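Local coordinates for hypothetical nigD-like protein (Bacteroides caccae, PDB 3QWN) that is of unproven function but, as a NigD-like protein with an OB domain and a beta-sandwich domain, probably acts as a bacterial immunity protein or antitoxin, at residues E132-M145 / K170-K184. Sequence-based numbering, arbitrary orientation.
Sequences EDLSEFETNGTVNM and KYADAENPGQKITIK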
ATOM      1  N   GLU A 132       3.642  14.147  -3.566  1.00 61.78           N
ATOM      2  CA  GLU A 132       4.905  14.318  -2.866  1.00 62.69           C
ATOM      3  C   GLU A 132       5.354  15.781  -2.809  1.00 70.91           C
ATOM      4  O   GLU A 132       5.347  16.500  -3.823  1.00 72.62           O
ATOM      5  CB  GLU A 132       5.975  13.467  -3.572  1.00 64.06           C
ATOM      6  CG  GLU A 132       7.352  13.476  -2.939  1.00 74.31           C
ATOM      7  CD  GLU A 132       8.408  12.830  -3.808  1.00 87.33           C
ATOM      8  OE1 GLU A 132       8.672  13.348  -4.918  1.00 80.41           O
ATOM      9  OE2 GLU A 132       8.975  11.802  -3.378  1.00 75.40           O
ATOM     10  N   ASP A 133       5.792  16.193  -1.609  1.00 68.91           N
ATOM     11  CA  ASP A 133       6.375  17.508  -1.350  1.00 72.18           C
ATOM     12  C   ASP A 133       7.701  17.289  -0.637  1.00 78.91           C
ATOM     13  O   ASP A 133       7.721  16.752   0.470  1.00 76.62           O
ATOM     14  CB  ASP A 133       5.436  18.435  -0.558  1.00 74.27           C
ATOM     15  CG  ASP A 133       6.122  19.681  -0.018  1.00 91.34           C
ATOM     16  OD1 ASP A 133       6.851  20.338  -0.789  1.00 95.67           O
ATOM     17  OD2 ASP A 133       5.944  19.985   1.178  1.00 97.78           O
ATOM     18  N   LEU A 134       8.809  17.677  -1.290  1.00 79.53           N
ATOM     19  CA  LEU A 134      10.135  17.474  -0.726  1.00 80.17           C
ATOM     20  C   LEU A 134      10.774  18.781  -0.281  1.00 88.47           C
ATOM     21  O   LEU A 134      11.987  18.813  -0.083  1.00 91.30           O
ATOM     22  CB  LEU A 134      11.033  16.742  -1.735  1.00 80.14           C
ATOM     23  CG  LEU A 134      10.614  15.326  -2.121  1.00 81.22           C
ATOM     24  CD1 LEU A 134      11.414  14.832  -3.323  1.00 81.64           C
ATOM     25  CD2 LEU A 134      10.708  14.355  -0.937  1.00 81.23           C
ATOM     26  N   SER A 135       9.961  19.835  -0.040  1.00 85.91           N
ATOM     27  CA  SER A 135      10.436  21.169   0.373  1.00 88.42           C
ATOM     28  C   SER A 135      11.280  21.153   1.670  1.00 92.88           C
ATOM     29  O   SER A 135      12.161  22.002   1.831  1.00 95.54           O
ATOM     30  CB  SER A 135       9.266  22.134   0.532  1.00 91.95           C
ATOM     31  OG  SER A 135       8.358  21.716   1.536  1.00101.28           O
ATOM     32  N   GLU A 136      11.017  20.199   2.575  1.00 86.20           N
ATOM     33  CA  GLU A 136      11.736  20.072   3.845  1.00 86.28           C
ATOM     34  C   GLU A 136      12.741  18.913   3.828  1.00 91.37           C
ATOM     35  O   GLU A 136      13.398  18.690   4.847  1.00 91.45           O
ATOM     36  CB  GLU A 136      10.759  19.833   5.014  1.00 85.33           C
ATOM     37  CG  GLU A 136       9.718  20.897   5.311  1.00 96.38           C
ATOM     38  CD  GLU A 136       8.625  20.404   6.252  1.00113.69           C
ATOM     39  OE1 GLU A 136       8.951  19.932   7.368  1.00113.76           O
ATOM     40  OE2 GLU A 136       7.437  20.485   5.865  1.00 95.46           O
ATOM     41  N   PHE A 137      12.845  18.156   2.713  1.00 88.81           N
ATOM     42  CA  PHE A 137      13.714  16.976   2.639  1.00 89.69           C
ATOM     43  C   PHE A 137      15.202  17.270   2.850  1.00100.07           C
ATOM     44  O   PHE A 137      15.873  16.463   3.498  1.00 99.16           O
ATOM     45  CB  PHE A 137      13.534  16.222   1.332  1.00 91.12           C
ATOM     46  CG  PHE A 137      14.138  14.835   1.342  1.00 92.45           C
ATOM     47  CD1 PHE A 137      13.603  13.832   2.133  1.00 93.28           C
ATOM     48  CD2 PHE A 137      15.231  14.526   0.539  1.00 97.74           C
ATOM     49  CE1 PHE A 137      14.155  12.546   2.133  1.00 93.48           C
ATOM     50  CE2 PHE A 137      15.779  13.236   0.535  1.00 99.64           C
ATOM     51  CZ  PHE A 137      15.239  12.257   1.333  1.00 94.70           C
ATOM     52  N   GLU A 138      15.725  18.397   2.308  1.00101.75           N
ATOM     53  CA  GLU A 138      17.130  18.764   2.493  1.00104.66           C
ATOM     54  C   GLU A 138      17.319  19.385   3.881  1.00110.06           C
ATOM     55  O   GLU A 138      18.377  19.210   4.489  1.00111.39           O
ATOM     56  CB  GLU A 138      17.598  19.714   1.388  1.00109.34           C
ATOM     57  N   THR A 139      16.271  20.070   4.393  1.00105.55           N
ATOM     58  CA  THR A 139      16.246  20.738   5.698  1.00105.49           C
ATOM     59  C   THR A 139      16.313  19.724   6.858  1.00106.70           C
ATOM     60  O   THR A 139      17.193  19.855   7.701  1.00108.43           O
ATOM     61  CB  THR A 139      14.978  21.620   5.830  1.00109.74           C
ATOM     62  OG1 THR A 139      14.823  22.451   4.680  1.00108.92           O
ATOM     63  CG2 THR A 139      14.975  22.476   7.084  1.00109.17           C
ATOM     64  N   ASN A 140      15.378  18.745   6.922  1.00 99.04           N
ATOM     65  CA  ASN A 140      15.298  17.803   8.053  1.00 96.22           C
ATOM     66  C   ASN A 140      14.909  16.359   7.676  1.00 95.10           C
ATOM     67  O   ASN A 140      14.559  15.573   8.562  1.00 93.69           O
ATOM     68  CB  ASN A 140      14.299  18.335   9.103  1.00 95.59           C
ATOM     69  CG  ASN A 140      13.070  19.011   8.537  1.00116.65           C
ATOM     70  OD1 ASN A 140      12.397  18.489   7.650  1.00110.38           O
ATOM     71  ND2 ASN A 140      12.768  20.206   9.021  1.00109.60           N
ATOM     72  N   GLY A 141      15.004  16.011   6.399  1.00 89.51           N
ATOM     73  CA  GLY A 141      14.680  14.668   5.920  1.00 85.37           C
ATOM     74  C   GLY A 141      13.202  14.319   5.914  1.00 83.35           C
ATOM     75  O   GLY A 141      12.847  13.134   5.846  1.00 79.32           O
ATOM     76  N   THR A 142      12.329  15.342   5.970  1.00 78.94           N
ATOM     77  CA  THR A 142      10.880  15.155   5.974  1.00 75.17           C
ATOM     78  C   THR A 142      10.354  14.993   4.546  1.00 77.25           C
ATOM     79  O   THR A 142      10.657  15.811   3.671  1.00 79.13           O
ATOM     80  CB  THR A 142      10.186  16.314   6.701  1.00 78.80           C
ATOM     81  OG1 THR A 142      10.695  16.400   8.037  1.00 77.00           O
ATOM     82  CG2 THR A 142       8.665  16.179   6.721  1.00 71.51           C
ATOM     83  N   VAL A 143       9.560  13.923   4.331  1.00 68.82           N
ATOM     84  CA  VAL A 143       8.855  13.628   3.087  1.00 66.40           C
ATOM     85  C   VAL A 143       7.365  13.867   3.360  1.00 66.08           C
ATOM     86  O   VAL A 143       6.762  13.144   4.167  1.00 61.45           O
ATOM     87  CB  VAL A 143       9.116  12.190   2.560  1.00 68.07           C
ATOM     88  CG1 VAL A 143       8.287  11.904   1.316  1.00 66.27           C
ATOM     89  CG2 VAL A 143      10.597  11.950   2.297  1.00 69.28           C
ATOM     90  N   ASN A 144       6.789  14.892   2.721  1.00 62.00           N
ATOM     91  CA  ASN A 144       5.371  15.185   2.878  1.00 60.05           C
ATOM     92  C   ASN A 144       4.586  14.445   1.818  1.00 61.72           C
ATOM     93  O   ASN A 144       4.912  14.523   0.636  1.00 62.58           O
ATOM     94  CB  ASN A 144       5.101  16.676   2.837  1.00 61.53           C
ATOM     95  CG  ASN A 144       5.586  17.382   4.070  1.00 72.25           C
ATOM     96  OD1 ASN A 144       5.074  17.184   5.164  1.00 65.11           O
ATOM     97  ND2 ASN A 144       6.607  18.211   3.924  1.00 75.92           N
HETATM   98  N   MSE A 145       3.579  13.669   2.257  1.00 54.57           N
HETATM   99  CA  MSE A 145       2.728  12.874   1.376  1.00 51.22           C
HETATM  100  C   MSE A 145       1.276  13.225   1.571  1.00 56.30           C
HETATM  101  O   MSE A 145       0.800  13.299   2.696  1.00 57.07           O
HETATM  102  CB  MSE A 145       2.930  11.383   1.622  1.00 50.44           C
HETATM  103  CG  MSE A 145       4.306  10.889   1.269  1.00 57.18           C
HETATM  104 SE   MSE A 145       4.337   8.969   1.323  0.75 62.66          SE
HETATM  105  CE  MSE A 145       6.246   8.715   1.030  1.00 61.20           C
ATOM    106  N   LYS A 170      12.940   5.159  -3.386  1.00 70.27           N
ATOM    107  CA  LYS A 170      13.429   6.421  -3.951  1.00 71.60           C
ATOM    108  C   LYS A 170      14.057   7.365  -2.906  1.00 78.69           C
ATOM    109  O   LYS A 170      14.698   8.353  -3.279  1.00 81.17           O
ATOM    110  CB  LYS A 170      12.309   7.155  -4.724  1.00 71.98           C
ATOM    111  CG  LYS A 170      11.166   7.765  -3.896  1.00 69.26           C
ATOM    112  CD  LYS A 170      10.224   8.625  -4.755  1.00 65.80           C
ATOM    113  CE  LYS A 170      10.852   9.955  -5.088  1.00 78.75           C
ATOM    114  NZ  LYS A 170       9.983  10.778  -5.970  1.00 99.49           N
ATOM    115  N   TYR A 171      13.875   7.072  -1.619  1.00 76.01           N
ATOM    116  CA  TYR A 171      14.384   7.918  -0.532  1.00 77.95           C
ATOM    117  C   TYR A 171      15.714   7.396   0.016  1.00 90.17           C
ATOM    118  O   TYR A 171      16.431   8.135   0.699  1.00 90.73           O
ATOM    119  CB  TYR A 171      13.325   8.052   0.584  1.00 75.07           C
ATOM    120  CG  TYR A 171      12.004   8.584   0.063  1.00 71.89           C
ATOM    121  CD1 TYR A 171      11.926   9.833  -0.551  1.00 75.02           C
ATOM    122  CD2 TYR A 171      10.848   7.812   0.120  1.00 68.24           C
ATOM    123  CE1 TYR A 171      10.724  10.308  -1.079  1.00 75.59           C
ATOM    124  CE2 TYR A 171       9.638   8.280  -0.396  1.00 67.76           C
ATOM    125  CZ  TYR A 171       9.583   9.525  -1.000  1.00 77.03           C
ATOM    126  OH  TYR A 171       8.396   9.999  -1.496  1.00 75.39           O
ATOM    127  N   ALA A 172      16.055   6.136  -0.313  1.00 92.47           N
ATOM    128  CA  ALA A 172      17.311   5.516   0.088  1.00 96.26           C
ATOM    129  C   ALA A 172      18.460   6.099  -0.728  1.00109.25           C
ATOM    130  O   ALA A 172      18.360   6.207  -1.957  1.00109.48           O
ATOM    131  CB  ALA A 172      17.233   4.006  -0.098  1.00 95.41           C
ATOM    132  N   ASP A 173      19.527   6.531  -0.027  1.00112.84           N
ATOM    133  CA  ASP A 173      20.727   7.086  -0.649  1.00117.89           C
ATOM    134  C   ASP A 173      21.925   6.224  -0.245  1.00126.82           C
ATOM    135  O   ASP A 173      22.309   6.195   0.929  1.00126.85           O
ATOM    136  CB  ASP A 173      20.924   8.571  -0.278  1.00121.66           C
ATOM    137  CG  ASP A 173      21.898   9.349  -1.154  1.00135.14           C
ATOM    138  OD1 ASP A 173      22.528   8.733  -2.053  1.00137.26           O
ATOM    139  OD2 ASP A 173      22.027  10.573  -0.951  1.00140.98           O
ATOM    140  N   ALA A 174      22.470   5.479  -1.223  1.00126.45           N
ATOM    141  CA  ALA A 174      23.612   4.580  -1.045  1.00128.67           C
ATOM    142  C   ALA A 174      24.881   5.341  -0.615  1.00136.64           C
ATOM    143  O   ALA A 174      25.659   4.811   0.183  1.00136.94           O
ATOM    144  CB  ALA A 174      23.872   3.811  -2.332  1.00130.16           C
ATOM    145  N   GLU A 175      25.068   6.586  -1.121  1.00135.81           N
ATOM    146  CA  GLU A 175      26.214   7.441  -0.796  1.00139.40           C
ATOM    147  C   GLU A 175      25.944   8.300   0.469  1.00143.55           C
ATOM    148  O   GLU A 175      26.792   9.112   0.849  1.00146.74           O
ATOM    149  CB  GLU A 175      26.590   8.328  -1.997  1.00143.43           C
ATOM    150  N   ASN A 176      24.781   8.098   1.127  1.00136.45           N
ATOM    151  CA  ASN A 176      24.398   8.790   2.362  1.00135.64           C
ATOM    152  C   ASN A 176      23.720   7.773   3.312  1.00137.73           C
ATOM    153  O   ASN A 176      22.499   7.829   3.507  1.00135.21           O
ATOM    154  CB  ASN A 176      23.496   9.988   2.050  1.00133.71           C
ATOM    155  CG  ASN A 176      23.360  10.968   3.183  1.00148.65           C
ATOM    156  OD1 ASN A 176      22.560  10.787   4.104  1.00135.87           O
ATOM    157  ND2 ASN A 176      24.123  12.046   3.123  1.00145.37           N
ATOM    158  N   PRO A 177      24.480   6.795   3.874  1.00135.14           N
ATOM    159  CA  PRO A 177      23.838   5.773   4.724  1.00132.08           C
ATOM    160  C   PRO A 177      23.584   6.229   6.160  1.00135.03           C
ATOM    161  O   PRO A 177      24.322   7.072   6.693  1.00137.50           O
ATOM    162  CB  PRO A 177      24.826   4.608   4.685  1.00135.12           C
ATOM    163  CG  PRO A 177      26.153   5.244   4.449  1.00143.59           C
ATOM    164  CD  PRO A 177      25.933   6.550   3.738  1.00140.07           C
ATOM    165  N   GLY A 178      22.548   5.642   6.772  1.00126.95           N
ATOM    166  CA  GLY A 178      22.134   5.935   8.142  1.00124.93           C
ATOM    167  C   GLY A 178      21.223   7.144   8.274  1.00125.34           C
ATOM    168  O   GLY A 178      20.900   7.566   9.390  1.00124.61           O
ATOM    169  N   GLN A 179      20.809   7.706   7.117  1.00119.30           N
ATOM    170  CA  GLN A 179      19.926   8.859   6.947  1.00116.96           C
ATOM    171  C   GLN A 179      18.527   8.525   7.504  1.00111.66           C
ATOM    172  O   GLN A 179      17.940   7.512   7.115  1.00108.29           O
ATOM    173  CB  GLN A 179      19.867   9.199   5.441  1.00118.97           C
ATOM    174  CG  GLN A 179      19.189  10.515   5.056  1.00132.34           C
ATOM    175  CD  GLN A 179      19.055  10.640   3.547  1.00148.44           C
ATOM    176  OE1 GLN A 179      18.636   9.704   2.838  1.00141.83           O
ATOM    177  NE2 GLN A 179      19.402  11.808   3.018  1.00137.29           N
ATOM    178  N   LYS A 180      18.043   9.349   8.460  1.00103.40           N
ATOM    179  CA  LYS A 180      16.728   9.211   9.093  1.00 97.86           C
ATOM    180  C   LYS A 180      15.721  10.049   8.320  1.00 94.92           C
ATOM    181  O   LYS A 180      15.848  11.276   8.288  1.00 96.67           O
ATOM    182  CB  LYS A 180      16.750   9.660  10.575  1.00100.60           C
ATOM    183  CG  LYS A 180      17.428   8.739  11.562  1.00117.17           C
ATOM    184  CD  LYS A 180      17.354   9.317  12.967  1.00129.65           C
ATOM    185  CE  LYS A 180      18.383   8.718  13.892  1.00141.17           C
ATOM    186  NZ  LYS A 180      18.429   9.435  15.193  1.00150.80           N
ATOM    187  N   ILE A 181      14.729   9.392   7.696  1.00 83.56           N
ATOM    188  CA  ILE A 181      13.664  10.026   6.912  1.00 79.86           C
ATOM    189  C   ILE A 181      12.371  10.033   7.746  1.00 75.46           C
ATOM    190  O   ILE A 181      12.103   9.075   8.467  1.00 72.10           O
ATOM    191  CB  ILE A 181      13.522   9.294   5.537  1.00 81.62           C
ATOM    192  CG1 ILE A 181      14.639   9.766   4.590  1.00 84.82           C
ATOM    193  CG2 ILE A 181      12.157   9.500   4.865  1.00 79.01           C
ATOM    194  CD1 ILE A 181      15.257   8.715   3.818  1.00 93.72           C
ATOM    195  N   THR A 182      11.601  11.132   7.675  1.00 68.75           N
ATOM    196  CA  THR A 182      10.333  11.267   8.387  1.00 64.98           C
ATOM    197  C   THR A 182       9.206  11.425   7.366  1.00 65.00           C
ATOM    198  O   THR A 182       9.158  12.423   6.650  1.00 66.86           O
ATOM    199  CB  THR A 182      10.378  12.431   9.402  1.00 67.13           C
ATOM    200  OG1 THR A 182      11.463  12.232  10.306  1.00 71.13           O
ATOM    201  CG2 THR A 182       9.080  12.556  10.200  1.00 59.18           C
ATOM    202  N   ILE A 183       8.324  10.435   7.278  1.00 57.71           N
ATOM    203  CA  ILE A 183       7.200  10.522   6.348  1.00 56.99           C
ATOM    204  C   ILE A 183       6.021  11.114   7.105  1.00 58.96           C
ATOM    205  O   ILE A 183       5.624  10.574   8.138  1.00 57.31           O
ATOM    206  CB  ILE A 183       6.855   9.164   5.672  1.00 58.56           C
ATOM    207  CG1 ILE A 183       8.067   8.643   4.846  1.00 60.26           C
ATOM    208  CG2 ILE A 183       5.569   9.263   4.815  1.00 56.54           C
ATOM    209  CD1 ILE A 183       8.270   7.206   4.977  1.00 68.90           C
ATOM    210  N   LYS A 184       5.484  12.230   6.600  1.00 54.84           N
ATOM    211  CA  LYS A 184       4.319  12.902   7.162  1.00 53.98           C
ATOM    212  C   LYS A 184       3.176  12.768   6.148  1.00 57.31           C
ATOM    213  O   LYS A 184       3.196  13.403   5.092  1.00 59.99           O
ATOM    214  CB  LYS A 184       4.639  14.351   7.512  1.00 58.89           C
ATOM    215  CG  LYS A 184       5.612  14.466   8.671  1.00 63.51           C
ATOM    216  CD  LYS A 184       5.787  15.897   9.088  1.00 71.19           C
ATOM    217  CE  LYS A 184       6.850  16.049  10.148  1.00 68.62           C
ATOM    218  NZ  LYS A 184       6.868  17.425  10.677  1.00 86.32           N
TER
HETATM  219  O   HOH W   1       9.213  18.505  10.053  1.00 74.58           O
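The Tyr-171 ring has Val-143 over one face and its own neighbour Lys-170 over the other. Val-143 CG2 lies 4.0 Å from the ring centroid, offset toward the rim, in a CH-pi contact. Lys-170 CG sits above the centre of the opposite face. Glu-132 OE2 comes at the ring edge and accepts a 2.7 Å bond from Tyr-171 OH. The carboxylate and ring planes are 63° apart. That bond uses the anti lone pair of OE2. Lys-170 NZ meets Glu-132 OE2 on the syn side at 3.0 Å, completing a salt bridge. One carboxylate oxygen thus takes two donors, and the paired charge probably favours an ionised Glu-132. Glu-132 CG stands anti to the backbone N (chi1 -177°), and the extended chain carries the carboxylate to both partners. The Phe-137 ring meets Ile-181 with its edge, Phe-137 CE1 lying 3.7 Å from Ile-181 CG1.

Strands 142-145 and 181-184 run parallel in the mixed sheet of the NigD-like C-terminal beta-sandwich domain. Their axes differ by 19°. Four backbone bonds join them, from Thr-182 N to Gly-141 O through Met-145 N to Lys-184 O. Val-143 and Ile-183 project to the face of the sheet on which the Tyr-171 ring packs. Selenomethionine Met-145 packs on Ile-183, with SE 3.7 Å from Ile-183 CG2, and its CE reaches Tyr-171. Leu-112 of strand 111-120 touches both Met-145 and Ile-183.

Thr-142, Asn-144, Thr-182 and Lys-184 occupy the other face. The extended Lys-184 chain passes Thr-142, whose CG2 is 3.7 Å from Lys-184 CD. A water accepts from Lys-184 NZ at 2.7 Å and donates to Thr-142 OG1 and Glu-136 OE1.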